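Local coordinates for protein SSD1 (Saccharomyces cerevisiae S288C, PDB 7AM1) that binds mRNA, recognising untranslated regions and acting as a translation repressor, as a non-enzymatic pseudonuclease of the RNase II family, at residues V182-S188 with M899-T905; V535-I539 with I714-L718; C719-N723 with L893-V897. The contacts are given in a common frame with arbitrary orientation. Numbering follows the deposited sequence.

How the contacts relate
Contacts 2 and 3 share helix 689-725, and contact 1 packs beside it. In contact 2 residues 714-718 meet a loop of the RNB region, and in contact 3 the next turn, 719-723, packs against strand 888-896; their centres lie about 12 Å apart. Contact 1 sits about 10 Å from contact 3 and about 14 Å from contact 2, centre to centre. It joins contact 3 through the sheet, where Cys903 O and Glu896 N are 2.6 Å apart, and contact 2 through His715, whose NE2 lies 2.7 Å from Gly186 O. A pentaethylene glycol, probably from the crystallisation liquor, lies about 4 Å from the Ser188 side chain in contact 1.

Contact 1 of 3, residues V182-S188 with M899-T905; sequences VEVEGQS and MALPCLT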
ATOM      1  N   VAL A 182      -6.690  -0.723 -18.988  1.00 39.10           N
ATOM      2  CA  VAL A 182      -5.268  -0.399 -19.072  1.00 38.94           C
ATOM      3  C   VAL A 182      -4.878   0.546 -17.943  1.00 37.28           C
ATOM      4  O   VAL A 182      -3.797   0.424 -17.354  1.00 36.23           O
ATOM      5  CB  VAL A 182      -4.926   0.197 -20.450  1.00 41.66           C
ATOM      6  CG1 VAL A 182      -3.452   0.585 -20.512  1.00 40.33           C
ATOM      7  CG2 VAL A 182      -5.235  -0.798 -21.561  1.00 45.21           C
ATOM      8  N   GLU A 183      -5.753   1.497 -17.612  1.00 37.61           N
ATOM      9  CA  GLU A 183      -5.465   2.413 -16.513  1.00 38.35           C
ATOM     10  C   GLU A 183      -5.613   1.726 -15.160  1.00 38.66           C
ATOM     11  O   GLU A 183      -4.698   1.770 -14.329  1.00 40.16           O
ATOM     12  CB  GLU A 183      -6.363   3.646 -16.593  1.00 40.91           C
ATOM     13  CG  GLU A 183      -6.107   4.515 -17.814  1.00 45.69           C
ATOM     14  CD  GLU A 183      -7.041   5.703 -17.881  1.00 52.38           C
ATOM     15  OE1 GLU A 183      -8.204   5.574 -17.450  1.00 54.98           O
ATOM     16  OE2 GLU A 183      -6.597   6.783 -18.321  1.00 55.18           O
ATOM     17  N   VAL A 184      -6.763   1.099 -14.911  1.00 38.69           N
ATOM     18  CA  VAL A 184      -7.002   0.510 -13.595  1.00 39.00           C
ATOM     19  C   VAL A 184      -5.970  -0.571 -13.296  1.00 38.06           C
ATOM     20  O   VAL A 184      -5.379  -0.609 -12.210  1.00 38.42           O
ATOM     21  CB  VAL A 184      -8.435  -0.037 -13.496  1.00 40.11           C
ATOM     22  CG1 VAL A 184      -8.600  -0.819 -12.202  1.00 40.18           C
ATOM     23  CG2 VAL A 184      -9.437   1.100 -13.547  1.00 41.97           C
ATOM     24  N   GLU A 185      -5.744  -1.476 -14.250  1.00 36.09           N
ATOM     25  CA  GLU A 185      -4.789  -2.555 -14.027  1.00 35.90           C
ATOM     26  C   GLU A 185      -3.350  -2.056 -14.060  1.00 35.95           C
ATOM     27  O   GLU A 185      -2.506  -2.549 -13.301  1.00 36.32           O
ATOM     28  CB  GLU A 185      -4.979  -3.650 -15.076  1.00 35.61           C
ATOM     29  CG  GLU A 185      -6.331  -4.335 -15.034  1.00 36.24           C
ATOM     30  CD  GLU A 185      -6.503  -5.330 -16.166  1.00 37.00           C
ATOM     31  OE1 GLU A 185      -5.584  -5.436 -17.003  1.00 36.31           O
ATOM     32  OE2 GLU A 185      -7.546  -6.018 -16.211  1.00 38.11           O
ATOM     33  N   GLY A 186      -3.058  -1.071 -14.901  1.00 36.12           N
ATOM     34  CA  GLY A 186      -1.690  -0.686 -15.178  1.00 35.14           C
ATOM     35  C   GLY A 186      -1.111   0.374 -14.265  1.00 35.16           C
ATOM     36  O   GLY A 186       0.114   0.497 -14.167  1.00 36.44           O
ATOM     37  N   GLN A 187      -1.960   1.138 -13.584  1.00 33.68           N
ATOM     38  CA  GLN A 187      -1.494   2.267 -12.787  1.00 35.18           C
ATOM     39  C   GLN A 187      -1.228   1.905 -11.327  1.00 35.92           C
ATOM     40  O   GLN A 187      -0.906   2.792 -10.529  1.00 38.39           O
ATOM     41  CB  GLN A 187      -2.507   3.409 -12.896  1.00 37.51           C
ATOM     42  CG  GLN A 187      -2.521   4.000 -14.309  1.00 39.50           C
ATOM     43  CD  GLN A 187      -3.580   5.058 -14.514  1.00 40.62           C
ATOM     44  OE1 GLN A 187      -4.595   5.079 -13.820  1.00 39.89           O
ATOM     45  NE2 GLN A 187      -3.358   5.936 -15.489  1.00 40.39           N
ATOM     46  N   SER A 188      -1.314   0.628 -10.970  1.00 35.47           N
ATOM     47  CA  SER A 188      -0.929   0.164  -9.645  1.00 37.76           C
ATOM     48  C   SER A 188       0.025  -1.016  -9.787  1.00 35.32           C
ATOM     49  O   SER A 188       0.124  -1.645 -10.845  1.00 33.44           O
ATOM     50  CB  SER A 188      -2.153  -0.233  -8.805  1.00 44.69           C
ATOM     51  OG  SER A 188      -2.820  -1.340  -9.383  1.00 49.50           O
ATOM     52  N   MET A 899      -0.716   8.952 -20.122  1.00 57.14           N
ATOM     53  CA  MET A 899      -1.619   9.458 -19.099  1.00 62.25           C
ATOM     54  C   MET A 899      -0.844  10.130 -17.966  1.00 59.83           C
ATOM     55  O   MET A 899       0.385  10.067 -17.894  1.00 55.88           O
ATOM     56  CB  MET A 899      -2.482   8.320 -18.542  1.00 68.13           C
ATOM     57  CG  MET A 899      -3.137   7.492 -19.628  1.00 73.56           C
ATOM     58  SD  MET A 899      -4.453   8.369 -20.488  1.00 79.44           S
ATOM     59  CE  MET A 899      -4.867   7.146 -21.730  1.00 81.42           C
ATOM     60  N   ALA A 900      -1.592  10.752 -17.046  1.00 62.22           N
ATOM     61  CA  ALA A 900      -0.970  11.339 -15.863  1.00 63.89           C
ATOM     62  C   ALA A 900      -0.081  10.317 -15.175  1.00 61.04           C
ATOM     63  O   ALA A 900       0.996  10.648 -14.664  1.00 62.15           O
ATOM     64  CB  ALA A 900      -2.038  11.852 -14.897  1.00 67.11           C
ATOM     65  N   LEU A 901      -0.527   9.068 -15.146  1.00 54.91           N
ATOM     66  CA  LEU A 901       0.270   7.983 -14.634  1.00 50.22           C
ATOM     67  C   LEU A 901       0.511   6.979 -15.752  1.00 42.17           C
ATOM     68  O   LEU A 901      -0.405   6.688 -16.528  1.00 39.55           O
ATOM     69  CB  LEU A 901      -0.438   7.295 -13.460  1.00 53.86           C
ATOM     70  CG  LEU A 901      -0.847   8.209 -12.299  1.00 58.01           C
ATOM     71  CD1 LEU A 901      -1.499   7.393 -11.190  1.00 58.80           C
ATOM     72  CD2 LEU A 901       0.347   8.998 -11.763  1.00 59.17           C
ATOM     73  N   PRO A 902       1.718   6.437 -15.868  1.00 39.49           N
ATOM     74  CA  PRO A 902       1.957   5.399 -16.873  1.00 36.32           C
ATOM     75  C   PRO A 902       1.209   4.125 -16.517  1.00 33.49           C
ATOM     76  O   PRO A 902       0.816   3.896 -15.371  1.00 31.96           O
ATOM     77  CB  PRO A 902       3.474   5.201 -16.829  1.00 37.58           C
ATOM     78  CG  PRO A 902       3.862   5.621 -15.437  1.00 40.13           C
ATOM     79  CD  PRO A 902       2.929   6.742 -15.083  1.00 40.57           C
ATOM     80  N   CYS A 903       1.030   3.281 -17.527  1.00 33.49           N
ATOM     81  CA  CYS A 903       0.256   2.054 -17.395  1.00 34.67           C
ATOM     82  C   CYS A 903       1.153   0.872 -17.719  1.00 34.87           C
ATOM     83  O   CYS A 903       1.625   0.737 -18.852  1.00 33.90           O
ATOM     84  CB  CYS A 903      -0.951   2.082 -18.335  1.00 36.23           C
ATOM     85  SG  CYS A 903      -2.054   3.481 -18.047  1.00 36.44           S
ATOM     86  N   LEU A 904       1.360  -0.000 -16.739  1.00 34.02           N
ATOM     87  CA  LEU A 904       2.072  -1.242 -16.983  1.00 33.98           C
ATOM     88  C   LEU A 904       1.161  -2.204 -17.724  1.00 33.43           C
ATOM     89  O   LEU A 904      -0.015  -2.354 -17.382  1.00 33.56           O
ATOM     90  CB  LEU A 904       2.532  -1.868 -15.671  1.00 34.39           C
ATOM     91  CG  LEU A 904       3.500  -1.024 -14.851  1.00 35.96           C
ATOM     92  CD1 LEU A 904       3.601  -1.565 -13.420  1.00 36.15           C
ATOM     93  CD2 LEU A 904       4.865  -1.002 -15.532  1.00 37.76           C
ATOM     94  N   THR A 905       1.708  -2.855 -18.744  1.00 31.50           N
ATOM     95  CA  THR A 905       0.956  -3.816 -19.530  1.00 32.83           C
ATOM     96  C   THR A 905       1.843  -5.022 -19.797  1.00 32.14           C
ATOM     97  O   THR A 905       3.067  -4.901 -19.900  1.00 33.62           O
ATOM     98  CB  THR A 905       0.470  -3.226 -20.867  1.00 35.10           C
ATOM     99  OG1 THR A 905       1.598  -2.807 -21.647  1.00 36.10           O
ATOM    100  CG2 THR A 905      -0.459  -2.036 -20.644  1.00 36.19           C
TER
HETATM  101  O   HOH W   1      -2.823  -2.371 -17.885  1.00 44.19           O
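Two chain portions more than 700 residues apart illustrate how the end of a helix can be docked on the first residues of a strand. Met899 opens the contact, its SD standing 3.4 Å from Glu183 OE2 on the helix. Leu901 points toward the helix, and its backbone supplies the more specific link: Gln187 NE2 donates to Leu901 O at 3.2 Å, so the amide side chain of the first non-helical residue reaches the loop ahead of the strand. The CA-to-CB bond of Pro902 points away from segment 182-188, and its ring touches Cys719 of helix 689-725, while Pro902 O is buried 3.5 Å from Gln187 CG and finds no polar partner.

At Cys903 strand 903-908 begins, part of a five-stranded antiparallel sheet whose order, 3-2-1-4-5, is consistent with the OB-type S1 domain that follows the RNB domain in RNase II relatives. The short axes cross at 84° and approach to 6.6 Å. Cys903 CB lies 3.6 Å from Val182 CG1, and the CA atoms of Cys903 and Gly186 are just 4.0 Å apart. Such closeness demands glycine: a CB there would come within 2.8 Å of Leu904 O.

Leu904 N donates to Gly186 O at 2.9 Å, nearly linearly; His715 of helix 689-725 also bonds this carbonyl. Water 1 donates to Leu904 O at 2.9 Å and to Val182 O at 3.0 Å, bridging strand and helix. Last comes Thr905, whose CG2 rests 4.0 Å from Val182 CG1 while its hydroxyl pairs with Glu896 on the neighbouring strand.

Contact 2 of 3, residues V535-I539 with I714-L718; sequences VDLNI and IHLLL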
ATOM      1  N   VAL A 535      12.527   3.507   1.156  1.00 37.23           N
ATOM      2  CA  VAL A 535      11.651   2.905   0.159  1.00 37.92           C
ATOM      3  C   VAL A 535      12.485   2.161  -0.873  1.00 38.26           C
ATOM      4  O   VAL A 535      13.550   2.626  -1.296  1.00 40.30           O
ATOM      5  CB  VAL A 535      10.761   3.971  -0.506  1.00 39.84           C
ATOM      6  CG1 VAL A 535       9.658   3.304  -1.300  1.00 41.19           C
ATOM      7  CG2 VAL A 535      10.162   4.907   0.541  1.00 39.62           C
ATOM      8  N   ASP A 536      11.984   1.006  -1.292  1.00 35.82           N
ATOM      9  CA  ASP A 536      12.605   0.214  -2.339  1.00 35.53           C
ATOM     10  C   ASP A 536      11.750   0.260  -3.596  1.00 34.83           C
ATOM     11  O   ASP A 536      10.532   0.457  -3.534  1.00 33.02           O
ATOM     12  CB  ASP A 536      12.781  -1.242  -1.907  1.00 35.96           C
ATOM     13  CG  ASP A 536      13.416  -1.370  -0.545  1.00 35.97           C
ATOM     14  OD1 ASP A 536      14.555  -0.892  -0.379  1.00 37.32           O
ATOM     15  OD2 ASP A 536      12.770  -1.934   0.359  1.00 35.22           O
ATOM     16  N   LEU A 537      12.407   0.090  -4.743  1.00 35.92           N
ATOM     17  CA  LEU A 537      11.685  -0.026  -6.003  1.00 36.57           C
ATOM     18  C   LEU A 537      10.796  -1.262  -6.020  1.00 35.85           C
ATOM     19  O   LEU A 537       9.808  -1.296  -6.760  1.00 35.42           O
ATOM     20  CB  LEU A 537      12.680  -0.054  -7.159  1.00 39.33           C
ATOM     21  CG  LEU A 537      12.281   0.593  -8.483  1.00 43.12           C
ATOM     22  CD1 LEU A 537      11.874   2.056  -8.302  1.00 45.07           C
ATOM     23  CD2 LEU A 537      13.452   0.455  -9.470  1.00 44.21           C
ATOM     24  N   ASN A 538      11.116  -2.270  -5.218  1.00 36.63           N
ATOM     25  CA  ASN A 538      10.328  -3.494  -5.134  1.00 35.78           C
ATOM     26  C   ASN A 538       9.660  -3.550  -3.767  1.00 34.03           C
ATOM     27  O   ASN A 538      10.345  -3.643  -2.742  1.00 33.58           O
ATOM     28  CB  ASN A 538      11.210  -4.720  -5.364  1.00 35.76           C
ATOM     29  CG  ASN A 538      10.407  -5.992  -5.538  1.00 35.51           C
ATOM     30  OD1 ASN A 538       9.235  -6.057  -5.168  1.00 33.60           O
ATOM     31  ND2 ASN A 538      11.034  -7.013  -6.111  1.00 37.11           N
ATOM     32  N   ILE A 539       8.326  -3.494  -3.752  1.00 33.35           N
ATOM     33  CA  ILE A 539       7.593  -3.527  -2.493  1.00 33.59           C
ATOM     34  C   ILE A 539       7.803  -4.839  -1.751  1.00 34.46           C
ATOM     35  O   ILE A 539       7.509  -4.928  -0.554  1.00 33.82           O
ATOM     36  CB  ILE A 539       6.089  -3.283  -2.734  1.00 33.31           C
ATOM     37  CG1 ILE A 539       5.528  -4.278  -3.752  1.00 34.53           C
ATOM     38  CG2 ILE A 539       5.856  -1.860  -3.210  1.00 33.25           C
ATOM     39  CD1 ILE A 539       4.007  -4.291  -3.807  1.00 34.86           C
ATOM     40  N   ILE A 714       6.586   4.914  -6.133  1.00 31.94           N
ATOM     41  CA  ILE A 714       7.322   3.727  -6.558  1.00 32.76           C
ATOM     42  C   ILE A 714       6.911   3.336  -7.970  1.00 33.66           C
ATOM     43  O   ILE A 714       7.754   3.083  -8.839  1.00 34.66           O
ATOM     44  CB  ILE A 714       7.088   2.563  -5.580  1.00 31.47           C
ATOM     45  CG1 ILE A 714       7.727   2.849  -4.221  1.00 32.71           C
ATOM     46  CG2 ILE A 714       7.616   1.275  -6.179  1.00 30.06           C
ATOM     47  CD1 ILE A 714       7.291   1.871  -3.140  1.00 33.03           C
ATOM     48  N   HIS A 715       5.600   3.243  -8.202  1.00 34.32           N
ATOM     49  CA  HIS A 715       5.089   2.818  -9.498  1.00 33.31           C
ATOM     50  C   HIS A 715       5.595   3.727 -10.602  1.00 32.68           C
ATOM     51  O   HIS A 715       5.979   3.261 -11.681  1.00 31.72           O
ATOM     52  CB  HIS A 715       3.560   2.814  -9.458  1.00 33.81           C
ATOM     53  CG  HIS A 715       2.913   2.501 -10.771  1.00 34.58           C
ATOM     54  ND1 HIS A 715       2.628   3.472 -11.706  1.00 35.92           N
ATOM     55  CD2 HIS A 715       2.483   1.331 -11.299  1.00 34.46           C
ATOM     56  CE1 HIS A 715       2.058   2.912 -12.758  1.00 35.35           C
ATOM     57  NE2 HIS A 715       1.957   1.613 -12.536  1.00 35.13           N
ATOM     58  N   LEU A 716       5.623   5.031 -10.335  1.00 34.47           N
ATOM     59  CA  LEU A 716       6.084   5.998 -11.321  1.00 37.55           C
ATOM     60  C   LEU A 716       7.540   5.743 -11.690  1.00 37.34           C
ATOM     61  O   LEU A 716       7.884   5.643 -12.872  1.00 35.12           O
ATOM     62  CB  LEU A 716       5.886   7.407 -10.764  1.00 39.76           C
ATOM     63  CG  LEU A 716       6.284   8.617 -11.597  1.00 42.13           C
ATOM     64  CD1 LEU A 716       5.420   8.691 -12.857  1.00 42.79           C
ATOM     65  CD2 LEU A 716       6.151   9.886 -10.763  1.00 42.91           C
ATOM     66  N   LEU A 717       8.411   5.628 -10.685  1.00 36.70           N
ATOM     67  CA  LEU A 717       9.827   5.416 -10.954  1.00 36.62           C
ATOM     68  C   LEU A 717      10.088   4.042 -11.552  1.00 36.84           C
ATOM     69  O   LEU A 717      11.001   3.889 -12.372  1.00 37.98           O
ATOM     70  CB  LEU A 717      10.628   5.592  -9.669  1.00 36.08           C
ATOM     71  CG  LEU A 717      12.149   5.530  -9.779  1.00 36.66           C
ATOM     72  CD1 LEU A 717      12.661   6.483 -10.845  1.00 38.25           C
ATOM     73  CD2 LEU A 717      12.779   5.834  -8.421  1.00 36.40           C
ATOM     74  N   LEU A 718       9.298   3.038 -11.164  1.00 36.07           N
ATOM     75  CA  LEU A 718       9.459   1.702 -11.729  1.00 34.64           C
ATOM     76  C   LEU A 718       9.108   1.683 -13.212  1.00 33.97           C
ATOM     77  O   LEU A 718       9.786   1.024 -14.009  1.00 34.02           O
ATOM     78  CB  LEU A 718       8.590   0.706 -10.965  1.00 36.21           C
ATOM     79  CG  LEU A 718       8.646  -0.727 -11.495  1.00 39.27           C
ATOM     80  CD1 LEU A 718      10.065  -1.265 -11.444  1.00 40.18           C
ATOM     81  CD2 LEU A 718       7.699  -1.618 -10.713  1.00 40.73           C
TER
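Side-chain shape alone can fasten an irregular loop to a helix, and Ile714 is the pivot of this example. Pointing toward the loop with chi1 in the m well and chi2 in t, it extends its CD1 among three partners: Val535 CG1 at 3.3 Å, a very tight apolar contact, Asp536 O at 3.6 Å, and Ile539 CG2 at 4.0 Å. Its other branch is engaged as well, since Ile714 CG2 meets Leu537 O at 3.4 Å. Val535 is t and Ile539 is p about chi1, which turns a methyl group of each to the tip of the isoleucine.

Leu537 makes the reciprocal insertion. Its chi1 of -146° falls between wells while chi2 is p, and although the CA-to-CB bond runs sideways, the branched end reaches the helix one turn further on. There Leu537 CD1 lies 3.8 Å from Leu717 CG, and Leu537 CG lies 4.1 Å from Leu718 CD1. Leu717 and Leu718 share the t, p conformation.

Ile714, Leu717 and Leu718 are spaced i, i+3, i+4 and so form one apolar helix face; His715, whose CA-to-CB bond points away from the loop, hydrogen-bonds through NE2 to Gly186 O. A buried hydrophobic seam of this kind joins the loop between helices 523-529 and 544-568, within the RNB domain, to the long helix 689-725 that leads into the S1-like C-terminal sheet.

Contact 3 of 3, residues C719-N723 with L893-V897; sequences CKTIN and LRAEV
Here a helix packs across the five-stranded antiparallel C-terminal sheet, whose strand order (3-2-1-4-5) is consistent with the OB-type S1 domain of RNase II relatives and in which strand 888-896 pairs with strands 732-741 and 903-908. Residues 719-723 are regular alpha-helix within helix 689-725, with Asn723 N bonded to Cys719 O at 3.0 Å. Residues 893-896 are extended, and Val897 leaves the strand. The short axes approach to 7.4 Å with a signed crossing angle of -123°, so the helix runs obliquely against the strand direction. The nearest CA pair is Cys719 and Ala895, at 5.4 Å.

Cys719, with chi1 m, sets its CB 3.6 Å from Ala895 CB; the small alanine points toward the helix and permits this close approach. The CA-to-CB bond of Lys720 points away from the strand, and its NZ forms a salt bridge with Glu839. Ile722 points toward the strand as an m, t rotamer, its CD1 3.9 Å from CD2 of Leu893, itself t, p; Leu904 of the adjacent strand also touches Ile722. Arg894 and Glu896, whose CA-to-CB bonds both point away from the helix, are joined by a salt bridge, Arg894 NH1 to Glu896 OE1 at 2.6 Å.

Asn723, one helical turn after Cys719, carries the polar link. With chi1 m and chi2 -15°, its amide addresses both backbone polar groups of a single strand residue: Ala895 N donates weakly to Asn723 OD1 at 3.4 Å, while Asn723 ND2 donates to Ala895 O at 3.1 Å and lies 3.5 Å from Val897 CG2.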
ATOM      1  N   CYS A 719       8.044   2.388 -13.598  1.00 34.09           N
ATOM      2  CA  CYS A 719       7.678   2.455 -15.008  1.00 34.85           C
ATOM      3  C   CYS A 719       8.778   3.123 -15.821  1.00 33.49           C
ATOM      4  O   CYS A 719       9.111   2.674 -16.923  1.00 35.19           O
ATOM      5  CB  CYS A 719       6.359   3.207 -15.169  1.00 34.50           C
ATOM      6  SG  CYS A 719       4.922   2.271 -14.653  1.00 36.93           S
ATOM      7  N   LYS A 720       9.347   4.207 -15.295  1.00 35.30           N
ATOM      8  CA  LYS A 720      10.477   4.856 -15.949  1.00 38.97           C
ATOM      9  C   LYS A 720      11.663   3.908 -16.081  1.00 37.79           C
ATOM     10  O   LYS A 720      12.357   3.906 -17.108  1.00 37.62           O
ATOM     11  CB  LYS A 720      10.859   6.098 -15.150  1.00 45.23           C
ATOM     12  CG  LYS A 720      12.045   6.870 -15.675  1.00 51.27           C
ATOM     13  CD  LYS A 720      12.177   8.167 -14.886  1.00 56.61           C
ATOM     14  CE  LYS A 720      13.620   8.606 -14.730  1.00 61.36           C
ATOM     15  NZ  LYS A 720      13.873   9.109 -13.349  1.00 63.67           N
ATOM     16  N   THR A 721      11.910   3.096 -15.049  1.00 33.39           N
ATOM     17  CA  THR A 721      13.026   2.157 -15.071  1.00 33.79           C
ATOM     18  C   THR A 721      12.770   1.034 -16.069  1.00 35.77           C
ATOM     19  O   THR A 721      13.666   0.651 -16.833  1.00 35.26           O
ATOM     20  CB  THR A 721      13.250   1.590 -13.664  1.00 32.83           C
ATOM     21  OG1 THR A 721      13.593   2.644 -12.752  1.00 33.30           O
ATOM     22  CG2 THR A 721      14.362   0.574 -13.671  1.00 32.64           C
ATOM     23  N   ILE A 722      11.545   0.511 -16.092  1.00 39.00           N
ATOM     24  CA  ILE A 722      11.201  -0.535 -17.047  1.00 41.89           C
ATOM     25  C   ILE A 722      11.412  -0.042 -18.473  1.00 43.48           C
ATOM     26  O   ILE A 722      11.884  -0.787 -19.341  1.00 44.45           O
ATOM     27  CB  ILE A 722       9.754  -1.006 -16.813  1.00 42.31           C
ATOM     28  CG1 ILE A 722       9.680  -1.879 -15.559  1.00 41.81           C
ATOM     29  CG2 ILE A 722       9.240  -1.753 -18.033  1.00 43.59           C
ATOM     30  CD1 ILE A 722       8.271  -2.111 -15.041  1.00 40.68           C
ATOM     31  N   ASN A 723      11.051   1.211 -18.748  1.00 44.65           N
ATOM     32  CA  ASN A 723      11.182   1.723 -20.108  1.00 44.77           C
ATOM     33  C   ASN A 723      12.625   2.072 -20.451  1.00 45.26           C
ATOM     34  O   ASN A 723      13.019   2.006 -21.621  1.00 45.14           O
ATOM     35  CB  ASN A 723      10.292   2.947 -20.304  1.00 45.04           C
ATOM     36  CG  ASN A 723       8.829   2.581 -20.453  1.00 44.65           C
ATOM     37  OD1 ASN A 723       8.487   1.422 -20.690  1.00 44.57           O
ATOM     38  ND2 ASN A 723       7.959   3.574 -20.336  1.00 44.80           N
ATOM     39  N   LEU A 893       6.908  -7.071 -21.162  1.00 38.06           N
ATOM     40  CA  LEU A 893       6.546  -6.106 -20.132  1.00 38.03           C
ATOM     41  C   LEU A 893       6.859  -4.698 -20.613  1.00 36.57           C
ATOM     42  O   LEU A 893       7.962  -4.433 -21.105  1.00 36.97           O
ATOM     43  CB  LEU A 893       7.283  -6.403 -18.820  1.00 39.26           C
ATOM     44  CG  LEU A 893       7.147  -5.375 -17.692  1.00 40.62           C
ATOM     45  CD1 LEU A 893       5.717  -5.301 -17.180  1.00 42.33           C
ATOM     46  CD2 LEU A 893       8.104  -5.705 -16.546  1.00 40.31           C
ATOM     47  N   ARG A 894       5.869  -3.817 -20.495  1.00 34.84           N
ATOM     48  CA  ARG A 894       5.966  -2.441 -20.943  1.00 37.88           C
ATOM     49  C   ARG A 894       5.218  -1.517 -19.993  1.00 34.28           C
ATOM     50  O   ARG A 894       4.272  -1.923 -19.318  1.00 35.02           O
ATOM     51  CB  ARG A 894       5.378  -2.274 -22.341  1.00 43.75           C
ATOM     52  CG  ARG A 894       6.354  -1.836 -23.365  1.00 49.53           C
ATOM     53  CD  ARG A 894       5.668  -1.832 -24.709  1.00 51.38           C
ATOM     54  NE  ARG A 894       4.739  -0.715 -24.836  1.00 49.96           N
ATOM     55  CZ  ARG A 894       5.038   0.445 -25.414  1.00 47.95           C
ATOM     56  NH1 ARG A 894       4.119   1.397 -25.481  1.00 47.99           N
ATOM     57  NH2 ARG A 894       6.244   0.655 -25.927  1.00 46.41           N
ATOM     58  N   ALA A 895       5.635  -0.252 -19.989  1.00 33.16           N
ATOM     59  CA  ALA A 895       4.891   0.850 -19.383  1.00 36.38           C
ATOM     60  C   ALA A 895       4.413   1.774 -20.505  1.00 34.54           C
ATOM     61  O   ALA A 895       5.231   2.422 -21.168  1.00 35.22           O
ATOM     62  CB  ALA A 895       5.749   1.610 -18.372  1.00 39.45           C
ATOM     63  N   GLU A 896       3.094   1.826 -20.723  1.00 33.78           N
ATOM     64  CA  GLU A 896       2.515   2.710 -21.731  1.00 34.30           C
ATOM     65  C   GLU A 896       2.552   4.141 -21.204  1.00 34.40           C
ATOM     66  O   GLU A 896       1.993   4.426 -20.140  1.00 33.67           O
ATOM     67  CB  GLU A 896       1.063   2.342 -22.044  1.00 36.70           C
ATOM     68  CG  GLU A 896       0.748   0.871 -22.204  1.00 39.95           C
ATOM     69  CD  GLU A 896       1.262   0.281 -23.493  1.00 43.09           C
ATOM     70  OE1 GLU A 896       1.805   1.034 -24.328  1.00 45.58           O
ATOM     71  OE2 GLU A 896       1.116  -0.948 -23.665  1.00 43.18           O
ATOM     72  N   VAL A 897       3.206   5.038 -21.931  1.00 35.04           N
ATOM     73  CA  VAL A 897       3.325   6.432 -21.519  1.00 36.92           C
ATOM     74  C   VAL A 897       2.277   7.250 -22.259  1.00 38.03           C
ATOM     75  O   VAL A 897       2.036   7.038 -23.454  1.00 37.15           O
ATOM     76  CB  VAL A 897       4.742   6.964 -21.804  1.00 40.39           C
ATOM     77  CG1 VAL A 897       4.831   8.450 -21.492  1.00 41.21           C
ATOM     78  CG2 VAL A 897       5.767   6.172 -21.006  1.00 42.27           C
TER